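Catalase-3 (Neurospora crassa, PDB 4AJ9) breaks down hydrogen peroxide to oxygen and water with a heme cofactor, a reaction that protects aerobic cells from peroxide damage. Local coordinates at residues C[532-538]-C[585-591]; C[577-582]-C[616-620]; C[82-86]-C[216-220]; C[222-226]-C[275-280]. All blocks are in the same frame, centred on the assembly; numbering follows the deposited sequence.

Contact 1 (C[532-538]-C[585-591]); sequences LRVGVLS and FDAVVVA
Val-534, Val-536 and Val-589 form the apolar centre on one face of two parallel strands, 533-537 and 587-590. Val-589 (chi1 m) fits CG2 between its two neighbours, 3.7 Å from Val-534 CG1 and 3.4 Å from Val-536 CG2; Ala-587 and Ala-591 CB, the latter 3.9 Å from Val-536 CG1, extend this face, which helices 544-557 and 654-667 cover. On the other face Leu-537 CD1 reaches Val-588 CG1 at 3.7 Å, and Gly-535 CA lies over the ring of Phe-585, 3.6 Å from its centroid in a CH-pi contact; a CB on Gly-535 would clash with that ring. Both backbones are extended, with axes 4.6 Å apart at 20°, pairing Val-534 with Ala-587, Gly-535 with Val-588, Val-536 with Val-589 and Leu-537 with Val-590. The ladder runs Gly-535 N to Ala-587 O (2.9 Å), Val-589 N to Gly-535 O (2.9 Å), Leu-537 N to Val-589 O (2.8 Å) and Ala-591 N to Leu-537 O (2.9 Å). At the polar edge Arg-533 O accepts from Asp-586 N (2.8 Å) and Ala-587 N (3.1 Å), while Arg-533 N donates to Asp-586 OD2 (2.8 Å). Asp-586 also forms a salt bridge with Arg-201, and Arg-533 one with Asp-261. Parallel neighbours at the centre of a six-stranded sheet with helices on both faces mark the Rossmann-like, glutaminase I-related C-terminal domain of long catalases.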
loop_
_atom_site.group_PDB
_atom_site.type_symbol
_atom_site.label_atom_id
_atom_site.label_comp_id
_atom_site.label_asym_id
_atom_site.label_seq_id
_atom_site.Cartn_x
_atom_site.Cartn_y
_atom_site.Cartn_z
ATOM N N LEU C 532 -36.379 20.136 -16.325
ATOM C CA LEU C 532 -37.179 19.985 -15.116
ATOM C C LEU C 532 -38.234 18.885 -15.323
ATOM O O LEU C 532 -38.626 18.581 -16.453
ATOM C CB LEU C 532 -37.808 21.305 -14.669
ATOM C CG LEU C 532 -36.800 22.387 -14.265
ATOM C CD1 LEU C 532 -37.502 23.536 -13.570
ATOM C CD2 LEU C 532 -35.691 21.821 -13.381
ATOM N N ARG C 533 -38.681 18.296 -14.222
ATOM C CA ARG C 533 -39.386 17.029 -14.266
ATOM C C ARG C 533 -40.846 17.172 -13.857
ATOM O O ARG C 533 -41.162 17.791 -12.840
ATOM C CB ARG C 533 -38.678 16.017 -13.352
ATOM C CG ARG C 533 -37.270 15.657 -13.831
ATOM C CD ARG C 533 -36.349 15.222 -12.682
ATOM N NE ARG C 533 -34.994 14.908 -13.146
ATOM C CZ ARG C 533 -34.587 13.695 -13.518
ATOM N NH1 ARG C 533 -35.430 12.666 -13.481
ATOM N NH2 ARG C 533 -33.333 13.509 -13.928
ATOM N N VAL C 534 -41.731 16.580 -14.646
ATOM C CA VAL C 534 -43.153 16.624 -14.343
ATOM C C VAL C 534 -43.667 15.205 -14.147
ATOM O O VAL C 534 -43.497 14.354 -15.015
ATOM C CB VAL C 534 -43.929 17.313 -15.472
ATOM C CG1 VAL C 534 -45.403 17.420 -15.120
ATOM C CG2 VAL C 534 -43.338 18.687 -15.742
ATOM N N GLY C 535 -44.257 14.944 -12.989
ATOM C CA GLY C 535 -44.922 13.683 -12.757
ATOM C C GLY C 535 -46.394 13.827 -13.094
ATOM O O GLY C 535 -47.108 14.612 -12.473
ATOM N N VAL C 536 -46.849 13.083 -14.091
ATOM C CA VAL C 536 -48.265 13.091 -14.433
ATOM C C VAL C 536 -48.944 11.878 -13.803
ATOM O O VAL C 536 -48.658 10.740 -14.175
ATOM C CB VAL C 536 -48.460 13.056 -15.943
ATOM C CG1 VAL C 536 -49.946 13.049 -16.279
ATOM C CG2 VAL C 536 -47.761 14.238 -16.589
ATOM N N LEU C 537 -49.817 12.131 -12.831
ATOM C CA LEU C 537 -50.553 11.075 -12.146
ATOM C C LEU C 537 -51.771 10.647 -12.966
ATOM O O LEU C 537 -52.710 11.426 -13.141
ATOM C CB LEU C 537 -51.006 11.561 -10.769
ATOM C CG LEU C 537 -49.911 12.249 -9.951
ATOM C CD1 LEU C 537 -50.330 12.439 -8.496
ATOM C CD2 LEU C 537 -48.635 11.424 -10.039
ATOM N N SER C 538 -51.752 9.412 -13.458
ATOM C CA SER C 538 -52.832 8.892 -14.298
ATOM C C SER C 538 -53.401 7.573 -13.775
ATOM O O SER C 538 -53.201 7.207 -12.613
ATOM C CB SER C 538 -52.346 8.722 -15.744
ATOM O OG SER C 538 -53.429 8.481 -16.638
ATOM N N PHE C 585 -39.903 14.762 -8.766
ATOM C CA PHE C 585 -40.455 15.697 -9.731
ATOM C C PHE C 585 -40.406 17.134 -9.249
ATOM O O PHE C 585 -40.380 17.405 -8.055
ATOM C CB PHE C 585 -41.905 15.318 -10.067
ATOM C CG PHE C 585 -42.079 13.863 -10.376
ATOM C CD1 PHE C 585 -41.502 13.317 -11.504
ATOM C CD2 PHE C 585 -42.793 13.042 -9.525
ATOM C CE1 PHE C 585 -41.648 11.977 -11.792
ATOM C CE2 PHE C 585 -42.947 11.702 -9.812
ATOM C CZ PHE C 585 -42.361 11.170 -10.935
ATOM N N ASP C 586 -40.404 18.052 -10.205
ATOM C CA ASP C 586 -40.417 19.467 -9.895
ATOM C C ASP C 586 -41.847 20.004 -9.960
ATOM O O ASP C 586 -42.141 21.074 -9.423
ATOM C CB ASP C 586 -39.489 20.215 -10.849
ATOM C CG ASP C 586 -38.063 19.717 -10.768
ATOM O OD1 ASP C 586 -37.460 19.897 -9.694
ATOM O OD2 ASP C 586 -37.543 19.158 -11.772
ATOM N N ALA C 587 -42.729 19.243 -10.600
ATOM C CA ALA C 587 -44.154 19.582 -10.662
ATOM C C ALA C 587 -44.993 18.301 -10.706
ATOM O O ALA C 587 -44.544 17.280 -11.216
ATOM C CB ALA C 587 -44.438 20.469 -11.885
ATOM N N VAL C 588 -46.205 18.349 -10.159
ATOM C CA VAL C 588 -47.081 17.180 -10.145
ATOM C C VAL C 588 -48.443 17.527 -10.750
ATOM O O VAL C 588 -49.110 18.458 -10.305
ATOM C CB VAL C 588 -47.269 16.627 -8.723
ATOM C CG1 VAL C 588 -48.245 15.458 -8.730
ATOM C CG2 VAL C 588 -45.931 16.200 -8.160
ATOM N N VAL C 589 -48.846 16.790 -11.777
ATOM C CA VAL C 589 -50.109 17.076 -12.445
ATOM C C VAL C 589 -51.001 15.843 -12.536
ATOM O O VAL C 589 -50.587 14.797 -13.033
ATOM C CB VAL C 589 -49.890 17.663 -13.854
ATOM C CG1 VAL C 589 -49.273 19.049 -13.759
ATOM C CG2 VAL C 589 -49.011 16.744 -14.683
ATOM N N VAL C 590 -52.229 15.973 -12.043
ATOM C CA VAL C 590 -53.185 14.881 -12.112
ATOM C C VAL C 590 -53.886 14.946 -13.463
ATOM O O VAL C 590 -54.472 15.972 -13.814
ATOM C CB VAL C 590 -54.188 14.939 -10.961
ATOM C CG1 VAL C 590 -54.960 13.626 -10.863
ATOM C CG2 VAL C 590 -53.452 15.207 -9.663
ATOM N N ALA C 591 -53.785 13.866 -14.233
ATOM C CA ALA C 591 -54.428 13.798 -15.542
ATOM C C ALA C 591 -55.913 13.538 -15.362
ATOM O O ALA C 591 -56.316 12.853 -14.425
ATOM C CB ALA C 591 -53.791 12.704 -16.410
#

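Contact 2 (C[577-582]-C[616-620]); sequences YSAADA and ILTDG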
loop_
_atom_site.group_PDB
_atom_site.type_symbol
_atom_site.label_atom_id
_atom_site.label_comp_id
_atom_site.label_asym_id
_atom_site.label_seq_id
_atom_site.Cartn_x
_atom_site.Cartn_y
_atom_site.Cartn_z
ATOM N N TYR C 577 -47.241 3.573 -9.572
ATOM C CA TYR C 577 -47.429 4.306 -8.325
ATOM C C TYR C 577 -46.520 3.770 -7.235
ATOM O O TYR C 577 -46.020 4.538 -6.411
ATOM C CB TYR C 577 -48.889 4.277 -7.872
ATOM C CG TYR C 577 -49.709 5.335 -8.557
ATOM C CD1 TYR C 577 -49.501 6.683 -8.280
ATOM C CD2 TYR C 577 -50.668 4.998 -9.503
ATOM C CE1 TYR C 577 -50.235 7.664 -8.908
ATOM C CE2 TYR C 577 -51.417 5.977 -10.144
ATOM C CZ TYR C 577 -51.198 7.309 -9.843
ATOM O OH TYR C 577 -51.934 8.293 -10.478
ATOM N N SER C 578 -46.295 2.458 -7.252
ATOM C CA SER C 578 -45.459 1.801 -6.245
ATOM C C SER C 578 -44.051 2.384 -6.266
ATOM O O SER C 578 -43.462 2.659 -5.217
ATOM C CB SER C 578 -45.415 0.282 -6.490
ATOM O OG SER C 578 -44.614 -0.380 -5.519
ATOM N N ALA C 579 -43.533 2.606 -7.469
ATOM C CA ALA C 579 -42.170 3.086 -7.657
ATOM C C ALA C 579 -42.042 4.608 -7.589
ATOM O O ALA C 579 -40.927 5.138 -7.593
ATOM C CB ALA C 579 -41.619 2.575 -8.980
ATOM N N ALA C 580 -43.169 5.311 -7.530
ATOM C CA ALA C 580 -43.155 6.774 -7.646
ATOM C C ALA C 580 -43.134 7.510 -6.312
ATOM O O ALA C 580 -43.652 7.030 -5.296
ATOM C CB ALA C 580 -44.325 7.258 -8.479
ATOM N N ASP C 581 -42.539 8.694 -6.330
ATOM C CA ASP C 581 -42.551 9.569 -5.171
ATOM C C ASP C 581 -42.487 11.023 -5.640
ATOM O O ASP C 581 -41.908 11.316 -6.680
ATOM C CB ASP C 581 -41.386 9.243 -4.238
ATOM C CG ASP C 581 -41.494 9.957 -2.909
ATOM O OD1 ASP C 581 -42.191 9.436 -2.005
ATOM O OD2 ASP C 581 -40.892 11.041 -2.773
ATOM N N ALA C 582 -43.075 11.932 -4.877
ATOM C CA ALA C 582 -43.098 13.334 -5.281
ATOM C C ALA C 582 -41.693 13.933 -5.369
ATOM O O ALA C 582 -41.469 14.873 -6.131
ATOM C CB ALA C 582 -43.952 14.147 -4.327
ATOM N N ILE C 616 -48.405 11.558 -2.931
ATOM C CA ILE C 616 -47.616 12.247 -3.947
ATOM C C ILE C 616 -48.121 13.666 -4.170
ATOM O O ILE C 616 -47.334 14.614 -4.258
ATOM C CB ILE C 616 -47.623 11.478 -5.284
ATOM C CG1 ILE C 616 -46.886 10.143 -5.137
ATOM C CG2 ILE C 616 -46.940 12.301 -6.386
ATOM C CD1 ILE C 616 -46.920 9.278 -6.384
ATOM N N LEU C 617 -49.439 13.821 -4.271
ATOM C CA LEU C 617 -50.005 15.145 -4.516
ATOM C C LEU C 617 -49.842 16.013 -3.279
ATOM O O LEU C 617 -49.565 17.208 -3.385
ATOM C CB LEU C 617 -51.480 15.048 -4.896
ATOM C CG LEU C 617 -52.114 16.332 -5.435
ATOM C CD1 LEU C 617 -51.323 16.837 -6.626
ATOM C CD2 LEU C 617 -53.582 16.101 -5.817
ATOM N N THR C 618 -50.015 15.399 -2.110
ATOM C CA THR C 618 -49.848 16.091 -0.840
ATOM C C THR C 618 -48.404 16.571 -0.650
ATOM O O THR C 618 -48.175 17.735 -0.300
ATOM C CB THR C 618 -50.279 15.195 0.352
ATOM O OG1 THR C 618 -51.681 14.893 0.244
ATOM C CG2 THR C 618 -50.016 15.883 1.679
ATOM N N ASP C 619 -47.439 15.681 -0.886
ATOM C CA ASP C 619 -46.025 16.034 -0.757
ATOM C C ASP C 619 -45.705 17.175 -1.711
ATOM O O ASP C 619 -45.121 18.174 -1.318
ATOM C CB ASP C 619 -45.109 14.848 -1.099
ATOM C CG ASP C 619 -45.107 13.747 -0.029
ATOM O OD1 ASP C 619 -45.426 14.023 1.145
ATOM O OD2 ASP C 619 -44.766 12.590 -0.375
ATOM N N GLY C 620 -46.077 17.007 -2.974
ATOM C CA GLY C 620 -45.796 17.998 -3.993
ATOM C C GLY C 620 -46.307 19.352 -3.547
ATOM O O GLY C 620 -45.594 20.358 -3.615
HETATM O O HOH W 1 -43.497 10.290 0.328
HETATM O O HOH W 2 -44.646 11.314 -2.655
#
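Apolar contacts centre on Ile-616, whose m,t side chain leaves helix 612-622 sideways and brings its end nearer to the loop after strand 575-576. Its CD1 lies 3.9 Å from Ala-580 CB and 4.1 Å from Tyr-577 CD1, at the edge of the tyrosine ring, while Ile-616 CG2 is 4.1 Å from Ala-582 CB. Ala-582 CB points toward the helix, 3.4 Å from Ile-616 O, 3.5 Å from Asp-619 CB and 3.8 Å from Gly-620 N, so loop and helix come close, with CA atoms of Ala-582 and Ile-616 4.8 Å apart. Tyr-577 and Ile-616 both also pack on Leu-537 of the parallel sheet. This is the layered alpha/beta build of the C-terminal domain: helix 612-622 lies against one face of the sheet, and the loop leading to strand 587-590 fills the space beside it. No direct hydrogen bond joins the segments; water does so instead. Asp-581 OD1 and Asp-619 OD2 stand 4.4 Å apart, like charges that both lie within hydrogen-bonding distance of water 1, 2.8 Å from Asp-581 OD1 and 2.7 Å from Asp-619 OD2. Water 2 accepts from Ala-582 N at 2.8 Å and lies 2.6 Å from Asp-619 OD2. The other carboxylate oxygens bond locally, Asp-581 OD2 to Thr-583 and Asp-619 OD1 to Gln-615.

Contact 3 (C[82-86]-C[216-220]); sequences SNITA and LVTED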
loop_
_atom_site.group_PDB
_atom_site.type_symbol
_atom_site.label_atom_id
_atom_site.label_comp_id
_atom_site.label_asym_id
_atom_site.label_seq_id
_atom_site.Cartn_x
_atom_site.Cartn_y
_atom_site.Cartn_z
ATOM N N SER C 82 -4.805 38.405 -21.448
ATOM C CA SER C 82 -3.385 38.568 -21.131
ATOM C C SER C 82 -3.130 39.873 -20.395
ATOM O O SER C 82 -2.077 40.053 -19.780
ATOM C CB SER C 82 -2.530 38.511 -22.406
ATOM O OG SER C 82 -2.795 39.627 -23.239
ATOM N N ASN C 83 -4.089 40.792 -20.465
ATOM C CA ASN C 83 -3.993 42.047 -19.729
ATOM C C ASN C 83 -4.095 41.851 -18.221
ATOM O O ASN C 83 -3.699 42.731 -17.449
ATOM C CB ASN C 83 -5.046 43.058 -20.209
ATOM C CG ASN C 83 -6.473 42.511 -20.132
ATOM O OD1 ASN C 83 -6.726 41.333 -20.414
ATOM N ND2 ASN C 83 -7.414 43.373 -19.761
ATOM N N ILE C 84 -4.629 40.710 -17.795
ATOM C CA ILE C 84 -4.695 40.413 -16.358
ATOM C C ILE C 84 -3.986 39.123 -15.951
ATOM O O ILE C 84 -3.675 38.935 -14.775
ATOM C CB ILE C 84 -6.150 40.355 -15.820
ATOM C CG1 ILE C 84 -6.976 39.349 -16.622
ATOM C CG2 ILE C 84 -6.794 41.746 -15.854
ATOM C CD1 ILE C 84 -8.323 39.043 -16.000
ATOM N N THR C 85 -3.747 38.226 -16.900
ATOM C CA THR C 85 -3.104 36.956 -16.565
ATOM C C THR C 85 -2.352 36.367 -17.743
ATOM O O THR C 85 -2.802 36.466 -18.881
ATOM C CB THR C 85 -4.132 35.922 -16.043
ATOM O OG1 THR C 85 -3.444 34.748 -15.592
ATOM C CG2 THR C 85 -5.128 35.541 -17.146
ATOM N N ALA C 86 -1.201 35.757 -17.455
ATOM C CA ALA C 86 -0.434 35.002 -18.451
ATOM C C ALA C 86 -0.986 33.600 -18.663
ATOM O O ALA C 86 -0.461 32.848 -19.491
ATOM C CB ALA C 86 1.031 34.909 -18.035
ATOM N N LEU C 216 -3.824 36.739 -10.012
ATOM C CA LEU C 216 -3.557 36.658 -11.445
ATOM C C LEU C 216 -2.288 37.452 -11.686
ATOM O O LEU C 216 -2.106 38.524 -11.106
ATOM C CB LEU C 216 -4.717 37.223 -12.272
ATOM C CG LEU C 216 -6.050 36.486 -12.167
ATOM C CD1 LEU C 216 -7.060 37.097 -13.143
ATOM C CD2 LEU C 216 -5.848 34.992 -12.454
ATOM N N VAL C 217 -1.402 36.910 -12.520
ATOM C CA VAL C 217 -0.091 37.498 -12.753
ATOM C C VAL C 217 0.164 37.578 -14.249
ATOM O O VAL C 217 0.018 36.584 -14.963
ATOM C CB VAL C 217 1.018 36.664 -12.082
ATOM C CG1 VAL C 217 2.383 37.358 -12.234
ATOM C CG2 VAL C 217 0.687 36.450 -10.616
ATOM N N THR C 218 0.504 38.770 -14.735
ATOM C CA THR C 218 0.772 38.951 -16.158
ATOM C C THR C 218 2.225 38.591 -16.466
ATOM O O THR C 218 3.021 38.398 -15.551
ATOM C CB THR C 218 0.535 40.413 -16.603
ATOM O OG1 THR C 218 1.371 41.281 -15.834
ATOM C CG2 THR C 218 -0.915 40.818 -16.412
ATOM N N GLU C 219 2.569 38.540 -17.752
ATOM C CA GLU C 219 3.932 38.207 -18.184
ATOM C C GLU C 219 5.017 39.040 -17.498
ATOM O O GLU C 219 6.092 38.528 -17.187
ATOM C CB GLU C 219 4.084 38.392 -19.695
ATOM C CG GLU C 219 3.084 37.639 -20.548
ATOM C CD GLU C 219 3.190 36.133 -20.398
ATOM O OE1 GLU C 219 4.148 35.658 -19.746
ATOM O OE2 GLU C 219 2.313 35.424 -20.938
ATOM N N ASP C 220 4.746 40.325 -17.281
ATOM C CA ASP C 220 5.755 41.221 -16.728
ATOM C C ASP C 220 5.817 41.141 -15.208
ATOM O O ASP C 220 6.649 41.785 -14.563
ATOM C CB ASP C 220 5.512 42.661 -17.196
ATOM C CG ASP C 220 4.275 43.272 -16.578
ATOM O OD1 ASP C 220 3.561 42.557 -15.841
ATOM O OD2 ASP C 220 4.010 44.466 -16.834
HETATM O O HOH W 3 0.151 38.459 -19.543
HETATM O O HOH W 4 -2.676 40.934 -13.043
#
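Ser-82 opens the contact through its backbone: Ser-82 O accepts from water 3 at 2.7 Å, and the same water accepts from Glu-219 N at 3.0 Å. Ser-82 O also lies 3.6 Å from Thr-218 CG2, a methyl group that the loop wraps, for Asn-83 O is 3.5 Å from Thr-218 CG2 and so is Ile-84 C. Ile-84 carries the apolar part, its CD1 3.7 Å from Leu-216 CD1, and both side chains also pack on Leu-277 of strand 270-278. Ile-84 O sits 3.2 Å from Leu-216 CB and 2.8 Å from water 4, which is 3.1 Å from Leu-216 O. At Thr-85 the chain is extended and nears the end of strand 214-217, with its CA 4.4 Å from that of Thr-218 and 3.5 Å from Val-217 O in a CA-H...O contact; its hydroxyl turns to Gly-336. Ala-86 then makes the one direct hydrogen bond across the segments, Ala-86 N to Val-217 O at 2.9 Å, and its CB touches Glu-219 OE2 at 3.2 Å. That carboxylate is held by salt bridges to Arg-335 and Arg-416. The loop between strands 68-77 and 96-104 of the catalase beta-barrel is thus laid over the end of another strand. With one direct bond, a bridge through water 3 and a second water near two carbonyls, all at main-chain atoms, the polar join probably depends more on backbone path than on side-chain identity.

Contact 4 (C[222-226]-C[275-280]); sequences KSKLV and VQLIDE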
loop_
_atom_site.group_PDB
_atom_site.type_symbol
_atom_site.label_atom_id
_atom_site.label_comp_id
_atom_site.label_asym_id
_atom_site.label_seq_id
_atom_site.Cartn_x
_atom_site.Cartn_y
_atom_site.Cartn_z
ATOM N N LYS C 222 3.172 41.785 -13.047
ATOM C CA LYS C 222 2.128 42.540 -12.348
ATOM C C LYS C 222 1.003 41.616 -11.890
ATOM O O LYS C 222 0.576 40.728 -12.630
ATOM C CB LYS C 222 1.555 43.653 -13.233
ATOM C CG LYS C 222 2.600 44.642 -13.737
ATOM C CD LYS C 222 3.564 45.041 -12.622
ATOM C CE LYS C 222 5.013 45.071 -13.113
ATOM N NZ LYS C 222 5.989 45.226 -11.992
ATOM N N SER C 223 0.513 41.834 -10.675
ATOM C CA SER C 223 -0.517 40.966 -10.127
ATOM C C SER C 223 -1.771 41.715 -9.707
ATOM O O SER C 223 -1.735 42.902 -9.418
ATOM C CB SER C 223 0.026 40.178 -8.931
ATOM O OG SER C 223 0.395 41.044 -7.872
ATOM N N LYS C 224 -2.883 40.996 -9.690
ATOM C CA LYS C 224 -4.106 41.469 -9.072
ATOM C C LYS C 224 -4.592 40.338 -8.190
ATOM O O LYS C 224 -4.333 39.175 -8.486
ATOM C CB LYS C 224 -5.154 41.771 -10.132
ATOM C CG LYS C 224 -4.753 42.901 -11.079
ATOM C CD LYS C 224 -5.871 43.234 -12.038
ATOM C CE LYS C 224 -5.492 44.427 -12.918
ATOM N NZ LYS C 224 -4.970 45.551 -12.096
ATOM N N LEU C 225 -5.300 40.679 -7.122
ATOM C CA LEU C 225 -5.933 39.682 -6.271
ATOM C C LEU C 225 -7.232 39.280 -6.945
ATOM O O LEU C 225 -7.883 40.113 -7.580
ATOM C CB LEU C 225 -6.205 40.275 -4.892
ATOM C CG LEU C 225 -4.981 40.776 -4.114
ATOM C CD1 LEU C 225 -5.431 41.532 -2.851
ATOM C CD2 LEU C 225 -4.051 39.618 -3.778
ATOM N N VAL C 226 -7.606 38.005 -6.841
ATOM C CA VAL C 226 -8.773 37.514 -7.567
ATOM C C VAL C 226 -9.635 36.549 -6.741
ATOM O O VAL C 226 -9.113 35.745 -5.972
ATOM C CB VAL C 226 -8.367 36.835 -8.904
ATOM C CG1 VAL C 226 -7.563 35.559 -8.663
ATOM C CG2 VAL C 226 -9.588 36.527 -9.736
ATOM N N VAL C 275 -14.751 36.625 -12.350
ATOM C CA VAL C 275 -13.780 36.975 -11.318
ATOM C C VAL C 275 -14.101 38.323 -10.685
ATOM O O VAL C 275 -14.664 39.218 -11.321
ATOM C CB VAL C 275 -12.347 37.078 -11.881
ATOM C CG1 VAL C 275 -11.804 35.688 -12.266
ATOM C CG2 VAL C 275 -12.309 38.035 -13.067
ATOM N N GLN C 276 -13.738 38.461 -9.423
ATOM C CA GLN C 276 -13.628 39.781 -8.831
ATOM C C GLN C 276 -12.142 40.083 -8.842
ATOM O O GLN C 276 -11.341 39.210 -8.546
ATOM C CB GLN C 276 -14.176 39.775 -7.409
ATOM C CG GLN C 276 -15.689 39.577 -7.355
ATOM C CD GLN C 276 -16.211 39.485 -5.934
ATOM O OE1 GLN C 276 -16.032 38.468 -5.259
ATOM N NE2 GLN C 276 -16.867 40.546 -5.473
ATOM N N LEU C 277 -11.772 41.304 -9.208
ATOM C CA LEU C 277 -10.368 41.676 -9.279
ATOM C C LEU C 277 -10.077 42.813 -8.297
ATOM O O LEU C 277 -10.766 43.829 -8.299
ATOM C CB LEU C 277 -10.001 42.068 -10.717
ATOM C CG LEU C 277 -10.141 40.912 -11.716
ATOM C CD1 LEU C 277 -10.009 41.350 -13.178
ATOM C CD2 LEU C 277 -9.116 39.833 -11.383
ATOM N N ILE C 278 -9.074 42.631 -7.440
ATOM C CA ILE C 278 -8.758 43.646 -6.438
ATOM C C ILE C 278 -7.285 44.070 -6.511
ATOM O O ILE C 278 -6.395 43.232 -6.645
ATOM C CB ILE C 278 -9.102 43.166 -5.000
ATOM C CG1 ILE C 278 -10.523 42.587 -4.930
ATOM C CG2 ILE C 278 -8.973 44.325 -3.999
ATOM C CD1 ILE C 278 -10.634 41.119 -5.302
ATOM N N ASP C 279 -7.035 45.375 -6.438
ATOM C CA ASP C 279 -5.666 45.895 -6.356
ATOM C C ASP C 279 -4.929 45.298 -5.159
ATOM O O ASP C 279 -5.505 45.142 -4.083
ATOM C CB ASP C 279 -5.682 47.416 -6.185
ATOM C CG ASP C 279 -6.220 48.143 -7.408
ATOM O OD1 ASP C 279 -6.154 47.578 -8.526
ATOM O OD2 ASP C 279 -6.686 49.292 -7.240
ATOM N N GLU C 280 -3.652 44.990 -5.323
ATOM C CA GLU C 280 -2.895 44.447 -4.203
ATOM C C GLU C 280 -2.974 45.370 -2.995
ATOM O O GLU C 280 -3.099 44.900 -1.869
ATOM C CB GLU C 280 -1.432 44.211 -4.586
ATOM C CG GLU C 280 -1.206 43.027 -5.521
ATOM C CD GLU C 280 -1.056 41.687 -4.803
ATOM O OE1 GLU C 280 -1.138 41.622 -3.550
ATOM O OE2 GLU C 280 -0.861 40.680 -5.510
HETATM O O HOH W 5 -2.558 45.055 -8.092
#
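Two backbone hydrogen bonds join 222-226 to 275-280: Leu-225 N to Ile-278 O and Ile-278 N to Leu-225 O, each 2.8 Å, so this antiparallel pair satisfies both residues' amides and carbonyls; the ladder continues between Gln-276 and Lys-227. Toward Glu-280 the direct ladder gives way to water 5, which donates to Ser-223 O at 2.7 Å and accepts from Glu-280 N at 3.0 Å. Beside it Ser-223 OG donates to Glu-280 OE2 at 2.7 Å, and the same carboxylate forms a salt bridge with Arg-215. Lys-224 NZ stays 4.3 Å from Asp-279 OD1, beyond a salt bridge; Asp-279 pairs with Lys-282. Gln-276 turns its amide away to Ala-302, Leu-297 and His-229. In the non-hydrogen-bonded pair of Val-226 with Leu-277, Val-226 CG2 meets Leu-277 CD2 at 3.7 Å and also Val-275 CG1 at 3.5 Å. The axes of the short pieces 223-226 and 275-278 make an angle of 131°, well off antiparallel, which suits the curled sheet of the catalase beta-barrel.

In the fold
From the N terminus, contact 3 comes first, closing a long loop that brings 82-86 back against 216-220. Contact 4 begins just afterwards and closes the excursion from 222-226 to 275-280, with helices 241-250 and 254-264 inside it. The two are in series yet touch: strands 214-217 and 223-232 are neighbours, joined by Leu-216 N to Lys-224 O at 2.9 Å, so together they tie the antiparallel barrel and its loop. In the C-terminal domain, contact 1 pairs the two central strands of the parallel sheet, and contact 2 sets the loop before strand 587-590 against helix 612-622, which follows that strand. These two cross, and touch at Ser-538 O and Tyr-577 OH (2.7 Å).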